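Local coordinates for DNA mismatch repair protein MutS (Thermus aquaticus, PDB 1EWQ) that takes part in the repair of mismatches in DNA, probably by recognising the mismatch itself, and has a weak ATPase activity, at residues Thr582-Ala587 with Val713-Glu718; Glu566-Asp571 with Tyr725-Pro730; Gly720-Tyr725 with Val739-Met744; His696-Thr701 with Gly731-Ser736; Leu578-Gly583 with Thr691-His696. All coordinates share one frame; numbering follows the deposited sequence.

Contact 1: Thr582-Ala587 with Val713-Glu718. With SO4 (sulfate ion), chain E.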
# COMPACT_ATOMS: atom_id res chain seq x y z
N THR C 582 -36.99 16.86 4.38
CA THR C 582 -36.43 17.64 5.47
C THR C 582 -36.19 16.75 6.69
O THR C 582 -36.54 15.58 6.69
CB THR C 582 -37.39 18.81 5.84
OG1 THR C 582 -38.75 18.35 5.83
CG2 THR C 582 -37.25 19.95 4.85
N GLY C 583 -35.56 17.32 7.72
CA GLY C 583 -35.27 16.55 8.91
C GLY C 583 -33.78 16.55 9.17
O GLY C 583 -33.00 16.93 8.29
N PRO C 584 -33.34 16.12 10.36
CA PRO C 584 -31.92 16.09 10.71
C PRO C 584 -31.13 15.00 10.02
O PRO C 584 -31.69 14.06 9.46
CB PRO C 584 -31.96 15.86 12.21
CG PRO C 584 -33.11 14.91 12.34
CD PRO C 584 -34.16 15.55 11.45
N ASN C 585 -29.82 15.15 10.07
CA ASN C 585 -28.92 14.15 9.50
C ASN C 585 -28.87 13.01 10.53
O ASN C 585 -29.39 13.14 11.64
CB ASN C 585 -27.54 14.77 9.30
CG ASN C 585 -27.54 15.87 8.27
OD1 ASN C 585 -27.74 15.61 7.07
ND2 ASN C 585 -27.31 17.10 8.71
N MSE C 586 -28.24 11.90 10.16
CA MSE C 586 -28.14 10.74 11.05
C MSE C 586 -29.48 10.01 11.19
O MSE C 586 -29.64 9.16 12.05
CB MSE C 586 -27.64 11.16 12.44
CG MSE C 586 -26.24 11.75 12.46
SE MSE C 586 -25.65 12.22 14.25
CE MSE C 586 -26.71 13.80 14.47
N ALA C 587 -30.44 10.36 10.34
CA ALA C 587 -31.74 9.71 10.37
C ALA C 587 -31.99 8.96 9.06
O ALA C 587 -33.14 8.70 8.70
CB ALA C 587 -32.84 10.74 10.60
N VAL C 713 -37.82 13.17 7.97
CA VAL C 713 -37.45 12.20 8.97
C VAL C 713 -37.43 13.03 10.25
O VAL C 713 -37.32 14.25 10.21
CB VAL C 713 -36.07 11.58 8.70
CG1 VAL C 713 -36.16 10.65 7.49
CG2 VAL C 713 -35.04 12.67 8.47
N ALA C 714 -37.55 12.36 11.39
CA ALA C 714 -37.57 13.08 12.64
C ALA C 714 -36.69 12.46 13.71
O ALA C 714 -36.32 11.29 13.64
CB ALA C 714 -39.01 13.18 13.15
N ALA C 715 -36.34 13.29 14.69
CA ALA C 715 -35.55 12.85 15.82
C ALA C 715 -36.52 12.93 16.99
O ALA C 715 -37.53 13.64 16.91
CB ALA C 715 -34.38 13.78 16.05
N ARG C 716 -36.24 12.19 18.05
CA ARG C 716 -37.11 12.19 19.22
C ARG C 716 -36.30 12.40 20.49
O ARG C 716 -35.34 11.67 20.75
CB ARG C 716 -37.84 10.85 19.31
CG ARG C 716 -39.35 10.96 19.22
CD ARG C 716 -39.95 11.50 20.50
NE ARG C 716 -41.41 11.38 20.48
CZ ARG C 716 -42.21 11.79 21.47
NH1 ARG C 716 -41.70 12.34 22.56
NH2 ARG C 716 -43.52 11.63 21.37
N GLU C 717 -36.67 13.41 21.26
CA GLU C 717 -35.98 13.72 22.51
C GLU C 717 -36.62 12.83 23.57
O GLU C 717 -37.76 13.06 23.98
CB GLU C 717 -36.18 15.21 22.84
CG GLU C 717 -35.95 16.11 21.62
CD GLU C 717 -36.29 17.57 21.86
OE1 GLU C 717 -35.59 18.22 22.67
OE2 GLU C 717 -37.26 18.07 21.24
N GLU C 718 -35.91 11.79 23.99
CA GLU C 718 -36.45 10.86 24.99
C GLU C 718 -35.62 10.75 26.27
O GLU C 718 -35.02 11.72 26.73
CB GLU C 718 -36.61 9.46 24.37
CG GLU C 718 -37.29 9.45 23.01
CD GLU C 718 -37.37 8.06 22.41
OE1 GLU C 718 -36.37 7.31 22.49
OE2 GLU C 718 -38.43 7.71 21.85
S SO4 E . -27.77 11.79 6.34
O1 SO4 E . -26.73 12.18 5.37
O2 SO4 E . -27.13 11.60 7.66
O3 SO4 E . -28.79 12.84 6.45
O4 SO4 E . -28.41 10.52 5.94
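One conventional hydrogen bond joins T582 to V713: V713 N donates to T582 O over 3.0 Å, with an angle of 151° at the hydrogen. It continues the pairing of strand 708-716 with the end of strand 578-582, where the chain leaves the sheet. A weaker polar contact follows, with G583 CA lying 3.3 Å from V713 O in a CA-H...O approach. Only glycine suits this place: a CB on G583 would stand about 2.3 Å from V713 O and would also collide with the carbonyl oxygen of T582.

The apolar contacts centre on V713. Its CG1 is anti to the carbonyl carbon (chi1 -71°), which leaves CG2 between the backbone N and the carbonyl carbon; there CG2 meets A587 CB at 3.6 Å. The small A587 lets the loop fold back this closely onto the strand. P584 lies alongside, its CD 3.6 Å from V713 O and its CG 4.1 Å from A715 CB.

A sulfate sits in the loop: the backbone N of M586, a selenomethionine, donates to its O2 over 2.8 Å, almost straight at 175°. S590 OG binds the same ion, and K589 NZ bonds to G583 O. An anion gripped by a backbone amide in a glycine-rich strand-loop-helix turn is the hallmark of a P-loop (Walker A motif), consistent with the predicted ATP-binding role of residues 583-590.

Contact 2: Glu566-Asp571 with Tyr725-Pro730; sequences EFVPND and YHQVLP
In N570 the CA-CB bond points at strand 723-730; chi1 of -90° places CG beside V728, and chi2 of -62° sets OD1 at V728 N, with ND2 at H726 O. OD1 accepts from V728 N over 2.7 Å; the donor stands above the carbonyl plane, 36° out of it. ND2 donates to H726 O over 2.9 Å, and this acceptor lies close to the amide plane. An asparagine suits the place because its amide, like a peptide group, offers a donor and an acceptor side by side, much as a neighbouring strand would. The strand it meets, 723-730, is the outermost of the main ATPase sheet in this chain, while N570 begins strand 570-574 at the border of a second, smaller sheet. An alanine here would probably leave V728 N and H726 O without these mates and loosen the join between the two sheets. V728 CG2 packs against the amide carbon N570 CG at 3.6 Å. A water donates to N570 OD1 over 2.7 Å, accepts from D571 N over 2.8 Å, and reaches V728 O weakly. Earlier on both segments, V568 CG1 meets Q727 NE2 at 3.4 Å, the two side chains crossing at about a right angle. F592 of helix 589-603 packs on both N570 and V728.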
# COMPACT_ATOMS: atom_id res chain seq x y z
N GLU C 566 -29.21 -3.90 10.86
CA GLU C 566 -30.67 -4.00 10.82
C GLU C 566 -31.14 -2.77 10.07
O GLU C 566 -30.85 -1.63 10.47
CB GLU C 566 -31.29 -4.01 12.22
CG GLU C 566 -31.21 -5.34 12.94
CD GLU C 566 -29.79 -5.75 13.22
OE1 GLU C 566 -29.05 -4.95 13.85
OE2 GLU C 566 -29.40 -6.87 12.82
N PHE C 567 -31.87 -2.99 8.99
CA PHE C 567 -32.35 -1.88 8.19
C PHE C 567 -33.84 -1.64 8.39
O PHE C 567 -34.61 -2.59 8.55
CB PHE C 567 -32.07 -2.15 6.72
CG PHE C 567 -32.13 -0.93 5.86
CD1 PHE C 567 -31.01 -0.12 5.70
CD2 PHE C 567 -33.32 -0.56 5.24
CE1 PHE C 567 -31.07 1.03 4.93
CE2 PHE C 567 -33.38 0.59 4.47
CZ PHE C 567 -32.25 1.39 4.32
N VAL C 568 -34.22 -0.37 8.38
CA VAL C 568 -35.62 0.00 8.50
C VAL C 568 -36.15 0.29 7.10
O VAL C 568 -35.75 1.26 6.47
CB VAL C 568 -35.80 1.26 9.37
CG1 VAL C 568 -37.26 1.67 9.38
CG2 VAL C 568 -35.32 0.98 10.79
N PRO C 569 -37.04 -0.57 6.59
CA PRO C 569 -37.60 -0.37 5.25
C PRO C 569 -38.40 0.93 5.14
O PRO C 569 -38.85 1.47 6.15
CB PRO C 569 -38.47 -1.61 5.05
CG PRO C 569 -37.82 -2.65 5.93
CD PRO C 569 -37.52 -1.84 7.17
N ASN C 570 -38.56 1.44 3.92
CA ASN C 570 -39.31 2.67 3.71
C ASN C 570 -40.02 2.67 2.38
O ASN C 570 -39.61 2.01 1.44
CB ASN C 570 -38.39 3.89 3.78
CG ASN C 570 -38.28 4.45 5.17
OD1 ASN C 570 -39.28 4.89 5.75
ND2 ASN C 570 -37.08 4.44 5.72
N ASP C 571 -41.12 3.42 2.33
CA ASP C 571 -41.91 3.51 1.12
C ASP C 571 -41.52 4.77 0.36
O ASP C 571 -40.80 5.63 0.88
CB ASP C 571 -43.41 3.59 1.43
CG ASP C 571 -43.90 2.43 2.29
OD1 ASP C 571 -43.26 1.37 2.28
OD2 ASP C 571 -44.94 2.60 2.96
N TYR C 725 -34.98 8.56 14.30
CA TYR C 725 -35.83 7.56 13.68
C TYR C 725 -35.65 7.57 12.16
O TYR C 725 -35.81 8.60 11.51
CB TYR C 725 -37.30 7.82 14.03
CG TYR C 725 -37.65 7.48 15.46
CD1 TYR C 725 -37.38 8.36 16.51
CD2 TYR C 725 -38.20 6.23 15.78
CE1 TYR C 725 -37.63 8.00 17.84
CE2 TYR C 725 -38.45 5.86 17.10
CZ TYR C 725 -38.16 6.75 18.12
OH TYR C 725 -38.37 6.36 19.43
N HIS C 726 -35.33 6.40 11.61
CA HIS C 726 -35.11 6.28 10.18
C HIS C 726 -36.37 6.08 9.35
O HIS C 726 -36.28 5.81 8.15
CB HIS C 726 -34.13 5.13 9.91
CG HIS C 726 -32.74 5.42 10.37
ND1 HIS C 726 -31.64 5.29 9.54
CD2 HIS C 726 -32.26 5.81 11.57
CE1 HIS C 726 -30.55 5.60 10.21
NE2 HIS C 726 -30.89 5.92 11.45
N GLN C 727 -37.53 6.22 9.97
CA GLN C 727 -38.78 6.08 9.22
C GLN C 727 -38.98 7.35 8.39
O GLN C 727 -38.88 8.46 8.91
CB GLN C 727 -39.98 5.89 10.15
CG GLN C 727 -40.11 4.53 10.86
CD GLN C 727 -39.09 4.34 11.98
OE1 GLN C 727 -38.70 5.28 12.66
NE2 GLN C 727 -38.66 3.09 12.18
N VAL C 728 -39.24 7.18 7.10
CA VAL C 728 -39.48 8.35 6.26
C VAL C 728 -40.97 8.67 6.41
O VAL C 728 -41.84 7.85 6.10
CB VAL C 728 -39.12 8.07 4.79
CG1 VAL C 728 -39.59 9.21 3.91
CG2 VAL C 728 -37.61 7.91 4.68
N LEU C 729 -41.24 9.87 6.91
CA LEU C 729 -42.60 10.32 7.19
C LEU C 729 -43.19 11.29 6.17
O LEU C 729 -42.46 12.00 5.47
CB LEU C 729 -42.62 10.99 8.58
CG LEU C 729 -41.95 10.24 9.74
CD1 LEU C 729 -41.84 11.15 10.96
CD2 LEU C 729 -42.74 8.98 10.07
N PRO C 730 -44.53 11.35 6.09
CA PRO C 730 -45.18 12.25 5.14
C PRO C 730 -45.11 13.70 5.61
O PRO C 730 -44.97 13.96 6.81
CB PRO C 730 -46.61 11.73 5.11
CG PRO C 730 -46.80 11.21 6.50
CD PRO C 730 -45.51 10.49 6.76
O HOH W 1 -41.82 4.63 4.76

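Contact 3: Gly720-Tyr725 with Val739-Met744; sequences GGLVFY and VEVAAM
L722 presses one methyl, CD1, against helix 738-744. This CD1 lies 3.6 Å from V741 N and 3.7 Å from E740 CB, so the methyl rests on helix backbone as well as on side chains. V741 CG2 is 3.9 Å from the same CD1. Nearer the backbone of L722, CE of the selenomethionine M744 comes within 3.5 Å of L722 CB, a tight fit.

F724 forms the second half of this shell. V741 CG2 stands at the ring's edge, near its plane, 4.0 Å from CZ, while M744 SE lies 5.3 Å from the ring centroid in a Met-aromatic contact of oblique geometry. The M744 chain reaches there because CG is anti to the backbone N (chi1 175°) and the chain stays extended as far as SE. Valine gives the ring a compact methyl, and the long flexible side chain of M744 can serve both L722 and F724.

Behind these groups, M744 N donates to E740 O over 2.8 Å, keeping the turn that sets E740, V741 and M744 on one side of the helix. The E740 carboxylate leads away to a salt bridge with R756. A715, on the neighbouring strand 708-716, touches both L722 and F724, and F724 also touches M586 of the predicted ATP-binding loop. V741 packs on F639 of the second subunit. Here the start of strand 723-730 and its lead-in loop pack on helix 738-744 at the subunit interface.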
# COMPACT_ATOMS: atom_id res chain seq x y z
N GLY C 720 -32.89 9.14 26.64
CA GLY C 720 -31.46 9.16 26.38
C GLY C 720 -30.96 10.57 26.09
O GLY C 720 -29.86 10.94 26.51
N GLY C 721 -31.77 11.34 25.38
CA GLY C 721 -31.41 12.70 25.02
C GLY C 721 -31.96 13.05 23.66
O GLY C 721 -32.66 14.06 23.49
N LEU C 722 -31.64 12.21 22.67
CA LEU C 722 -32.09 12.38 21.30
C LEU C 722 -32.00 11.05 20.56
O LEU C 722 -30.93 10.45 20.46
CB LEU C 722 -31.22 13.42 20.57
CG LEU C 722 -31.91 14.70 20.10
CD1 LEU C 722 -30.97 15.46 19.17
CD2 LEU C 722 -33.20 14.37 19.38
N VAL C 723 -33.12 10.59 20.02
CA VAL C 723 -33.14 9.32 19.30
C VAL C 723 -33.59 9.54 17.86
O VAL C 723 -34.71 9.98 17.61
CB VAL C 723 -34.08 8.31 20.00
CG1 VAL C 723 -34.08 6.99 19.25
CG2 VAL C 723 -33.64 8.10 21.45
N PHE C 724 -32.71 9.23 16.90
CA PHE C 724 -33.03 9.40 15.49
C PHE C 724 -33.83 8.23 14.90
O PHE C 724 -33.42 7.08 14.99
CB PHE C 724 -31.76 9.60 14.67
CG PHE C 724 -30.96 10.80 15.08
CD1 PHE C 724 -29.97 10.70 16.04
CD2 PHE C 724 -31.25 12.06 14.55
CE1 PHE C 724 -29.27 11.83 16.48
CE2 PHE C 724 -30.57 13.19 14.98
CZ PHE C 724 -29.58 13.08 15.94
N TYR C 725 -34.98 8.56 14.30
CA TYR C 725 -35.83 7.56 13.68
C TYR C 725 -35.65 7.57 12.16
O TYR C 725 -35.81 8.60 11.51
CB TYR C 725 -37.30 7.82 14.03
CG TYR C 725 -37.65 7.48 15.46
CD1 TYR C 725 -37.38 8.36 16.51
CD2 TYR C 725 -38.20 6.23 15.78
CE1 TYR C 725 -37.63 8.00 17.84
CE2 TYR C 725 -38.45 5.86 17.10
CZ TYR C 725 -38.16 6.75 18.12
OH TYR C 725 -38.37 6.36 19.43
N VAL C 739 -30.33 22.69 17.24
CA VAL C 739 -29.95 23.06 18.60
C VAL C 739 -29.93 21.83 19.52
O VAL C 739 -29.03 21.69 20.34
CB VAL C 739 -30.91 24.15 19.17
CG1 VAL C 739 -30.53 24.50 20.59
CG2 VAL C 739 -30.84 25.39 18.30
N GLU C 740 -30.90 20.94 19.35
CA GLU C 740 -30.97 19.72 20.15
C GLU C 740 -29.73 18.86 19.88
O GLU C 740 -29.11 18.35 20.80
CB GLU C 740 -32.23 18.92 19.79
CG GLU C 740 -33.48 19.33 20.57
CD GLU C 740 -33.78 20.81 20.46
OE1 GLU C 740 -34.16 21.26 19.35
OE2 GLU C 740 -33.64 21.53 21.48
N VAL C 741 -29.39 18.70 18.60
CA VAL C 741 -28.23 17.92 18.22
C VAL C 741 -26.99 18.56 18.84
O VAL C 741 -26.10 17.86 19.32
CB VAL C 741 -28.09 17.84 16.68
CG1 VAL C 741 -26.80 17.13 16.31
CG2 VAL C 741 -29.29 17.11 16.09
N ALA C 742 -26.95 19.89 18.84
CA ALA C 742 -25.84 20.63 19.42
C ALA C 742 -25.76 20.27 20.91
O ALA C 742 -24.69 19.96 21.43
CB ALA C 742 -26.04 22.14 19.26
N ALA C 743 -26.91 20.33 21.59
CA ALA C 743 -26.94 20.00 23.01
C ALA C 743 -26.46 18.56 23.18
O ALA C 743 -25.75 18.25 24.14
CB ALA C 743 -28.34 20.16 23.57
N MSE C 744 -26.83 17.69 22.25
CA MSE C 744 -26.41 16.29 22.34
C MSE C 744 -24.90 16.17 22.14
O MSE C 744 -24.25 15.30 22.73
CB MSE C 744 -27.13 15.44 21.29
CG MSE C 744 -26.65 14.00 21.24
SE MSE C 744 -27.69 12.89 20.00
CE MSE C 744 -28.33 11.61 21.31

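Contact 4: His696-Thr701 with Gly731-Ser736; sequences HYFELT and GPASKS. With SO4 (sulfate ion), chain F.
F698 makes most of the contact with the loop 731-736, through the far end of its ring. The polar part is carbonyl oxygen against ring edge: A733 O lies 3.4 Å from CE2 and K735 O 3.5 Å from CZ, both in the plane of the ring. The slightly positive C-H edge of a phenylalanine suits such neighbours. No conventional hydrogen bond crosses between the two segments.

Among the apolar contacts, A733 CB touches F698 CE2 at 3.6 Å and S736 CB touches CE1 at 3.9 Å, two short side chains that let the ring come in close. Further along, T701 CB meets P732 CB at 3.9 Å, the side chains crossing at about a right angle. T701 N donates to F698 O over 2.9 Å, holding the short helical turn together.

Hydrogen bonds hold a sulfate, probably from the crystallisation liquor. H696 ND1 donates to its O3 over 3.0 Å, with an angle of 140° at the hydrogen; S736 CB also lies 3.2 Å from its O1. Y737 N and, from the second subunit, T668 and S669 also bind the ion.

An alanine in place of F698 would probably open a gap between the two segments and leave the A733 and K735 carbonyl oxygens without their C-H partners. The ring meets the loop through weak edge contacts, while hydrogen bonds run elsewhere: A733 N to T582 OG1 in the chain, S736 OG to D672 of the second subunit. The sulfate, shared with that subunit, is consistent with a site at the interface that favours anions.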
# COMPACT_ATOMS: atom_id res chain seq x y z
N HIS C 696 -32.17 20.94 4.59
CA HIS C 696 -32.55 21.42 5.91
C HIS C 696 -33.39 22.68 5.73
O HIS C 696 -34.02 23.15 6.67
CB HIS C 696 -31.33 21.78 6.74
CG HIS C 696 -30.51 20.60 7.14
ND1 HIS C 696 -31.02 19.57 7.89
CD2 HIS C 696 -29.23 20.26 6.86
CE1 HIS C 696 -30.09 18.64 8.05
NE2 HIS C 696 -29.00 19.04 7.43
N TYR C 697 -33.40 23.22 4.52
CA TYR C 697 -34.15 24.44 4.25
C TYR C 697 -35.66 24.26 4.35
O TYR C 697 -36.30 23.69 3.46
CB TYR C 697 -33.80 24.96 2.85
CG TYR C 697 -32.38 25.48 2.73
CD1 TYR C 697 -31.72 25.44 1.50
CD2 TYR C 697 -31.73 26.07 3.81
CE1 TYR C 697 -30.46 25.98 1.36
CE2 TYR C 697 -30.45 26.61 3.68
CZ TYR C 697 -29.82 26.56 2.45
OH TYR C 697 -28.57 27.11 2.28
N PHE C 698 -36.24 24.74 5.45
CA PHE C 698 -37.69 24.65 5.61
C PHE C 698 -38.29 25.57 4.55
O PHE C 698 -39.39 25.35 4.07
CB PHE C 698 -38.14 25.14 6.99
CG PHE C 698 -37.90 24.15 8.11
CD1 PHE C 698 -36.66 24.08 8.73
CD2 PHE C 698 -38.93 23.32 8.55
CE1 PHE C 698 -36.44 23.19 9.78
CE2 PHE C 698 -38.72 22.42 9.60
CZ PHE C 698 -37.47 22.36 10.22
N GLU C 699 -37.53 26.59 4.18
CA GLU C 699 -37.99 27.54 3.19
C GLU C 699 -38.38 26.85 1.87
O GLU C 699 -39.33 27.25 1.22
CB GLU C 699 -36.94 28.64 2.95
CG GLU C 699 -35.50 28.23 3.19
CD GLU C 699 -35.12 28.22 4.67
OE1 GLU C 699 -34.73 29.29 5.21
OE2 GLU C 699 -35.22 27.14 5.28
N LEU C 700 -37.66 25.79 1.50
CA LEU C 700 -37.97 25.07 0.26
C LEU C 700 -39.28 24.28 0.35
O LEU C 700 -39.92 24.03 -0.67
CB LEU C 700 -36.83 24.11 -0.11
CG LEU C 700 -35.48 24.72 -0.49
CD1 LEU C 700 -34.50 23.62 -0.91
CD2 LEU C 700 -35.68 25.69 -1.63
N THR C 701 -39.67 23.89 1.56
CA THR C 701 -40.89 23.11 1.75
C THR C 701 -42.20 23.83 1.39
O THR C 701 -43.22 23.18 1.18
CB THR C 701 -41.04 22.63 3.21
OG1 THR C 701 -41.35 23.73 4.05
CG2 THR C 701 -39.74 21.98 3.68
N GLY C 731 -45.20 14.62 4.67
CA GLY C 731 -45.16 16.04 5.00
C GLY C 731 -43.79 16.54 5.39
O GLY C 731 -42.85 15.75 5.51
N PRO C 732 -43.65 17.86 5.59
CA PRO C 732 -42.39 18.51 5.97
C PRO C 732 -42.10 18.33 7.46
O PRO C 732 -42.96 17.90 8.22
CB PRO C 732 -42.65 19.97 5.61
CG PRO C 732 -44.10 20.11 5.97
CD PRO C 732 -44.69 18.87 5.34
N ALA C 733 -40.88 18.66 7.87
CA ALA C 733 -40.52 18.56 9.27
C ALA C 733 -41.35 19.65 9.93
O ALA C 733 -41.67 20.66 9.30
CB ALA C 733 -39.04 18.82 9.46
N SER C 734 -41.71 19.46 11.19
CA SER C 734 -42.50 20.48 11.88
C SER C 734 -41.62 21.21 12.88
O SER C 734 -42.00 22.25 13.42
CB SER C 734 -43.69 19.83 12.58
OG SER C 734 -43.25 18.83 13.49
N LYS C 735 -40.44 20.67 13.11
CA LYS C 735 -39.50 21.26 14.04
C LYS C 735 -38.07 21.01 13.54
O LYS C 735 -37.83 20.06 12.79
CB LYS C 735 -39.67 20.61 15.42
CG LYS C 735 -41.11 20.62 15.92
CD LYS C 735 -41.28 19.85 17.22
CE LYS C 735 -42.69 20.01 17.76
NZ LYS C 735 -42.84 19.46 19.14
N SER C 736 -37.15 21.87 13.96
CA SER C 736 -35.74 21.74 13.61
C SER C 736 -35.08 21.06 14.80
O SER C 736 -35.57 21.21 15.92
CB SER C 736 -35.12 23.11 13.40
OG SER C 736 -35.34 23.89 14.56
S SO4 F . -32.58 20.31 11.24
O1 SO4 F . -32.77 21.65 11.81
O2 SO4 F . -33.28 19.30 12.07
O3 SO4 F . -33.13 20.30 9.88
O4 SO4 F . -31.14 20.00 11.20

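Contact 5: Leu578-Gly583 with Thr691-His696. With SO4 (sulfate ion), chain F.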
# COMPACT_ATOMS: atom_id res chain seq x y z
N LEU C 578 -40.96 16.71 -7.57
CA LEU C 578 -39.84 17.30 -6.85
C LEU C 578 -40.12 16.91 -5.40
O LEU C 578 -41.00 17.49 -4.76
CB LEU C 578 -39.87 18.82 -6.98
CG LEU C 578 -38.67 19.66 -6.53
CD1 LEU C 578 -39.20 20.92 -5.89
CD2 LEU C 578 -37.80 18.92 -5.55
N VAL C 579 -39.40 15.92 -4.90
CA VAL C 579 -39.61 15.44 -3.54
C VAL C 579 -38.58 15.98 -2.56
O VAL C 579 -37.42 15.59 -2.59
CB VAL C 579 -39.55 13.89 -3.50
CG1 VAL C 579 -39.68 13.39 -2.08
CG2 VAL C 579 -40.66 13.31 -4.37
N LEU C 580 -39.00 16.87 -1.67
CA LEU C 580 -38.09 17.43 -0.69
C LEU C 580 -38.17 16.59 0.56
O LEU C 580 -39.27 16.19 0.98
CB LEU C 580 -38.48 18.87 -0.35
CG LEU C 580 -38.46 19.88 -1.49
CD1 LEU C 580 -39.15 21.14 -1.01
CD2 LEU C 580 -37.02 20.18 -1.92
N ILE C 581 -37.01 16.31 1.15
CA ILE C 581 -36.95 15.52 2.37
C ILE C 581 -36.22 16.31 3.45
O ILE C 581 -35.00 16.43 3.43
CB ILE C 581 -36.20 14.19 2.14
CG1 ILE C 581 -36.88 13.41 1.02
CG2 ILE C 581 -36.18 13.38 3.42
CD1 ILE C 581 -36.19 12.12 0.64
N THR C 582 -36.99 16.86 4.38
CA THR C 582 -36.43 17.64 5.47
C THR C 582 -36.19 16.75 6.69
O THR C 582 -36.54 15.58 6.69
CB THR C 582 -37.39 18.81 5.84
OG1 THR C 582 -38.75 18.35 5.83
CG2 THR C 582 -37.25 19.95 4.85
N GLY C 583 -35.56 17.32 7.72
CA GLY C 583 -35.27 16.55 8.91
C GLY C 583 -33.78 16.55 9.17
O GLY C 583 -33.00 16.93 8.29
N THR C 691 -37.06 13.89 -8.84
CA THR C 691 -36.04 14.42 -7.97
C THR C 691 -36.27 14.21 -6.46
O THR C 691 -37.35 14.50 -5.94
CB THR C 691 -35.87 15.95 -8.22
OG1 THR C 691 -35.57 16.19 -9.60
CG2 THR C 691 -34.76 16.51 -7.37
N LEU C 692 -35.25 13.68 -5.79
CA LEU C 692 -35.29 13.51 -4.34
C LEU C 692 -34.26 14.53 -3.86
O LEU C 692 -33.08 14.46 -4.22
CB LEU C 692 -34.86 12.10 -3.91
CG LEU C 692 -35.79 10.92 -4.15
CD1 LEU C 692 -35.13 9.64 -3.63
CD2 LEU C 692 -37.13 11.14 -3.44
N PHE C 693 -34.71 15.49 -3.07
CA PHE C 693 -33.84 16.56 -2.60
C PHE C 693 -33.84 16.62 -1.08
O PHE C 693 -34.77 17.16 -0.49
CB PHE C 693 -34.33 17.89 -3.20
CG PHE C 693 -33.42 19.06 -2.95
CD1 PHE C 693 -33.60 20.25 -3.67
CD2 PHE C 693 -32.40 19.02 -1.99
CE1 PHE C 693 -32.78 21.35 -3.46
CE2 PHE C 693 -31.57 20.13 -1.77
CZ PHE C 693 -31.77 21.29 -2.51
N ALA C 694 -32.79 16.06 -0.47
CA ALA C 694 -32.63 16.08 0.98
C ALA C 694 -32.06 17.45 1.34
O ALA C 694 -31.03 17.86 0.78
CB ALA C 694 -31.66 14.99 1.42
N THR C 695 -32.71 18.14 2.26
CA THR C 695 -32.25 19.48 2.65
C THR C 695 -32.71 19.85 4.05
O THR C 695 -33.54 19.15 4.64
CB THR C 695 -32.79 20.55 1.65
OG1 THR C 695 -32.30 21.85 2.01
CG2 THR C 695 -34.31 20.56 1.67
N HIS C 696 -32.17 20.94 4.59
CA HIS C 696 -32.55 21.42 5.91
C HIS C 696 -33.39 22.68 5.73
O HIS C 696 -34.02 23.15 6.67
CB HIS C 696 -31.33 21.78 6.74
CG HIS C 696 -30.51 20.60 7.14
ND1 HIS C 696 -31.02 19.57 7.89
CD2 HIS C 696 -29.23 20.26 6.86
CE1 HIS C 696 -30.09 18.64 8.05
NE2 HIS C 696 -29.00 19.04 7.43
S SO4 F . -32.58 20.31 11.24
O1 SO4 F . -32.77 21.65 11.81
O2 SO4 F . -33.28 19.30 12.07
O3 SO4 F . -33.13 20.30 9.88
O4 SO4 F . -31.14 20.00 11.20
O HOH W 2 -35.03 20.23 8.04
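V579 leans against T691 and L692 of the neighbouring strand. Its CB lies 3.3 Å from T691 O. CG1, anti to the backbone N (chi1 176°), meets L692 CD2 at 3.7 Å, and CG2 reaches T691 O at 3.9 Å. The two side chains lie side by side and point the same way, as in-register neighbours on parallel strands do; beta-branched valine fills this space close to the backbone. On the other face L580 and F693 repeat the pattern, L580 CD2 resting 3.8 Å from F693 CB.

Four backbone bonds hold the pair, from V579 N to T691 O at 2.7 Å to T695 N with I581 O at 3.1 Å. The links of V579 with T691 and F693 run nearly along the C=O axis; in the next two, I581 N to F693 O and T695 N to I581 O, the donor stands above the carbonyl plane. Past the last of them T582 CA still faces T695 O at 3.4 Å in an almost straight CA-H...O contact. A water then accepts from G583 N over 3.0 Å, donates to the sulfate near H696 and reaches H696 O only weakly, so this link between the segment ends is a loose one.

The strands run parallel, 21° apart, in the core of a P-loop ATPase sheet: 578-582 lies between 690-694 and 708-716, and 657-662 lies beyond 690-694. Helix 589-603 packs on the V579, I581 and L692 face through F592 and L593, while L700 of helix 698-701 packs on L580 and F693.

Overall arrangement
Chain order starts with contact 2, whose first segment, 566-571, pairs with 725-730 and closes the longest loop. Within that loop, contact 5 joins 578-583 to 691-696 and contact 1 joins 582-587 to 713-718, both starting from the strand that leads into the P-loop. Contact 4 opens at 696-701, after contact 5 has closed, and ends at 731-736, so it crosses contacts 1 and 2. Contact 3, from 720-725 to 739-744, crosses contacts 2 and 4. Together they tie the main ATPase sheet to the smaller sheet, the predicted ATP-binding loop, the short helix 698-701 and helix 738-744 at the subunit interface.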